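Side-chain contact in polyhomeotic-proximal chromatin protein (Drosophila melanogaster, PDB 1KW4), which acts within the Polycomb PRC1 complex to keep homeotic genes transcriptionally repressed through development, and carries a SAM domain that forms a helical polymer: residues Asp34-Asp37 and Asp38-Gln42. The protein carries 1 engineered substitution. Numbering follows the deposited sequence.
Sequences DYVD and DFIQQ
Y35 and F39 are joined through the backbone at the start of the short helix 36-41 of the SAM domain, where a 3-10 segment runs into alpha-helical turns. The carbonyl O of Y35 accepts the N-H of F39 at 3.2 Å, nearly along the C=O axis, and takes a weak, strongly bent second bond from D38 N. The next two residues repeat the i to i+4 pattern: I40 N binds V36 O, and Q41 N reaches D37 O at 2.9 Å.

The same Y35 O lies in the plane of the F39 ring, at its edge, 3.2 Å from CD1. F39 CE1 also approaches CB of Y35, at 4.3 Å. Beyond this contact the phenyl ring is buried against V22 and I26 of helix 19-27, I71 of helix 65-78, and M61 and M63.

Along another side of the helix V36 and I40 run alongside each other in the same direction. CG1 of V36, anti to its backbone N (chi1 170°), comes within 4.0 Å of I40 CD1.

The D38 carboxylate meets the tyrosine ring at its edge, the two planes 43° apart, with OD2 close to the ring plane and 3.5 Å from Y35 CD1. Its CG stands beside the backbone N (chi1 -63°), which turns the acid back toward Y35. An alanine at D38 would remove this carboxylate and is likely to leave the CD1 edge of Y35 without its acidic neighbour. The hydroxyl of Y35 is hydrogen-bonded to K64 N.

An acidic oxygen against the electropositive C-H rim of an aromatic ring is probably mildly favourable electrostatically; the helix start is thus held by backbone bonds to Y35 O, while F39 packs into the domain core and D38 stays by the partly exposed tyrosine.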
ATOM      1  N   ASP A  34       4.698   1.041 -10.267  1.00 28.24           N
ATOM      2  CA  ASP A  34       5.992   0.361 -10.287  1.00 29.49           C
ATOM      3  C   ASP A  34       6.282  -0.428  -9.013  1.00 26.71           C
ATOM      4  O   ASP A  34       7.263  -1.171  -8.954  1.00 27.14           O
ATOM      5  CB  ASP A  34       7.135   1.359 -10.500  1.00 34.43           C
ATOM      6  CG  ASP A  34       7.029   2.105 -11.813  1.00 39.31           C
ATOM      7  OD1 ASP A  34       6.749   1.463 -12.846  1.00 41.56           O
ATOM      8  OD2 ASP A  34       7.241   3.337 -11.811  1.00 44.39           O
ATOM      9  N   TYR A  35       5.433  -0.278  -8.002  1.00 23.37           N
ATOM     10  CA  TYR A  35       5.645  -0.963  -6.729  1.00 23.24           C
ATOM     11  C   TYR A  35       4.714  -2.153  -6.464  1.00 21.21           C
ATOM     12  O   TYR A  35       4.774  -2.770  -5.399  1.00 20.67           O
ATOM     13  CB  TYR A  35       5.536   0.059  -5.589  1.00 23.77           C
ATOM     14  CG  TYR A  35       6.566   1.171  -5.686  1.00 24.83           C
ATOM     15  CD1 TYR A  35       7.904   0.936  -5.374  1.00 27.97           C
ATOM     16  CD2 TYR A  35       6.205   2.448  -6.117  1.00 26.80           C
ATOM     17  CE1 TYR A  35       8.864   1.949  -5.488  1.00 28.85           C
ATOM     18  CE2 TYR A  35       7.156   3.468  -6.237  1.00 28.38           C
ATOM     19  CZ  TYR A  35       8.482   3.210  -5.919  1.00 29.91           C
ATOM     20  OH  TYR A  35       9.426   4.207  -6.029  1.00 32.42           O
ATOM     21  N   VAL A  36       3.875  -2.491  -7.436  1.00 20.49           N
ATOM     22  CA  VAL A  36       2.948  -3.608  -7.272  1.00 20.15           C
ATOM     23  C   VAL A  36       3.661  -4.918  -6.919  1.00 21.09           C
ATOM     24  O   VAL A  36       3.252  -5.620  -5.996  1.00 21.37           O
ATOM     25  CB  VAL A  36       2.090  -3.822  -8.553  1.00 19.90           C
ATOM     26  CG1 VAL A  36       1.306  -5.124  -8.451  1.00 21.74           C
ATOM     27  CG2 VAL A  36       1.124  -2.660  -8.731  1.00 20.84           C
ATOM     28  N   ASP A  37       4.726  -5.253  -7.640  1.00 22.17           N
ATOM     29  CA  ASP A  37       5.435  -6.497  -7.348  1.00 24.96           C
ATOM     30  C   ASP A  37       6.067  -6.524  -5.959  1.00 24.47           C
ATOM     31  O   ASP A  37       6.161  -7.586  -5.342  1.00 26.05           O
ATOM     32  CB  ASP A  37       6.504  -6.777  -8.410  1.00 26.71           C
ATOM     33  CG  ASP A  37       5.906  -7.103  -9.768  1.00 31.99           C
ATOM     34  OD1 ASP A  37       4.727  -7.518  -9.817  1.00 32.31           O
ATOM     35  OD2 ASP A  37       6.619  -6.956 -10.785  1.00 36.14           O
ATOM     36  N   ASP A  38       6.502  -5.367  -5.467  1.00 23.96           N
ATOM     37  CA  ASP A  38       7.108  -5.291  -4.140  1.00 25.43           C
ATOM     38  C   ASP A  38       6.078  -5.612  -3.058  1.00 23.46           C
ATOM     39  O   ASP A  38       6.383  -6.320  -2.094  1.00 22.31           O
ATOM     40  CB  ASP A  38       7.701  -3.903  -3.890  1.00 29.45           C
ATOM     41  CG  ASP A  38       8.830  -3.574  -4.845  1.00 36.67           C
ATOM     42  OD1 ASP A  38       9.712  -4.440  -5.038  1.00 38.72           O
ATOM     43  OD2 ASP A  38       8.841  -2.452  -5.396  1.00 40.49           O
ATOM     44  N   PHE A  39       4.862  -5.094  -3.209  1.00 21.34           N
ATOM     45  CA  PHE A  39       3.816  -5.370  -2.227  1.00 19.69           C
ATOM     46  C   PHE A  39       3.467  -6.857  -2.216  1.00 20.05           C
ATOM     47  O   PHE A  39       3.251  -7.449  -1.154  1.00 19.33           O
ATOM     48  CB  PHE A  39       2.558  -4.528  -2.512  1.00 19.24           C
ATOM     49  CG  PHE A  39       2.618  -3.143  -1.928  1.00 18.43           C
ATOM     50  CD1 PHE A  39       3.343  -2.133  -2.556  1.00 19.54           C
ATOM     51  CD2 PHE A  39       2.005  -2.867  -0.709  1.00 19.29           C
ATOM     52  CE1 PHE A  39       3.460  -0.868  -1.975  1.00 21.38           C
ATOM     53  CE2 PHE A  39       2.116  -1.608  -0.117  1.00 19.45           C
ATOM     54  CZ  PHE A  39       2.846  -0.607  -0.749  1.00 18.95           C
ATOM     55  N   ILE A  40       3.425  -7.471  -3.396  1.00 19.38           N
ATOM     56  CA  ILE A  40       3.109  -8.892  -3.481  1.00 21.70           C
ATOM     57  C   ILE A  40       4.237  -9.713  -2.855  1.00 23.94           C
ATOM     58  O   ILE A  40       3.982 -10.629  -2.066  1.00 23.13           O
ATOM     59  CB  ILE A  40       2.894  -9.331  -4.952  1.00 22.49           C
ATOM     60  CG1 ILE A  40       1.640  -8.657  -5.512  1.00 21.95           C
ATOM     61  CG2 ILE A  40       2.742 -10.856  -5.036  1.00 26.48           C
ATOM     62  CD1 ILE A  40       1.446  -8.857  -7.015  1.00 25.35           C
ATOM     63  N   GLN A  41       5.477  -9.370  -3.193  1.00 24.18           N
ATOM     64  CA  GLN A  41       6.642 -10.082  -2.667  1.00 27.86           C
ATOM     65  C   GLN A  41       6.753 -10.000  -1.143  1.00 27.75           C
ATOM     66  O   GLN A  41       7.173 -10.959  -0.497  1.00 28.07           O
ATOM     67  CB  GLN A  41       7.927  -9.542  -3.306  1.00 32.38           C
ATOM     68  CG  GLN A  41       9.199 -10.214  -2.800  1.00 39.83           C
ATOM     69  CD  GLN A  41      10.454  -9.650  -3.435  1.00 44.43           C
ATOM     70  OE1 GLN A  41      10.743  -8.458  -3.320  1.00 48.57           O
ATOM     71  NE2 GLN A  41      11.212 -10.509  -4.112  1.00 48.15           N
ATOM     72  N   GLN A  42       6.379  -8.861  -0.568  1.00 24.44           N
ATOM     73  CA  GLN A  42       6.451  -8.697   0.880  1.00 24.27           C
ATOM     74  C   GLN A  42       5.177  -9.168   1.583  1.00 22.75           C
ATOM     75  O   GLN A  42       5.044  -9.018   2.802  1.00 22.58           O
ATOM     76  CB  GLN A  42       6.738  -7.237   1.240  1.00 25.32           C
ATOM     77  CG  GLN A  42       8.119  -6.749   0.815  1.00 28.26           C
ATOM     78  CD  GLN A  42       9.241  -7.593   1.399  1.00 31.36           C
ATOM     79  OE1 GLN A  42       9.304  -7.810   2.609  1.00 28.75           O
ATOM     80  NE2 GLN A  42      10.132  -8.072   0.538  1.00 32.71           N
TER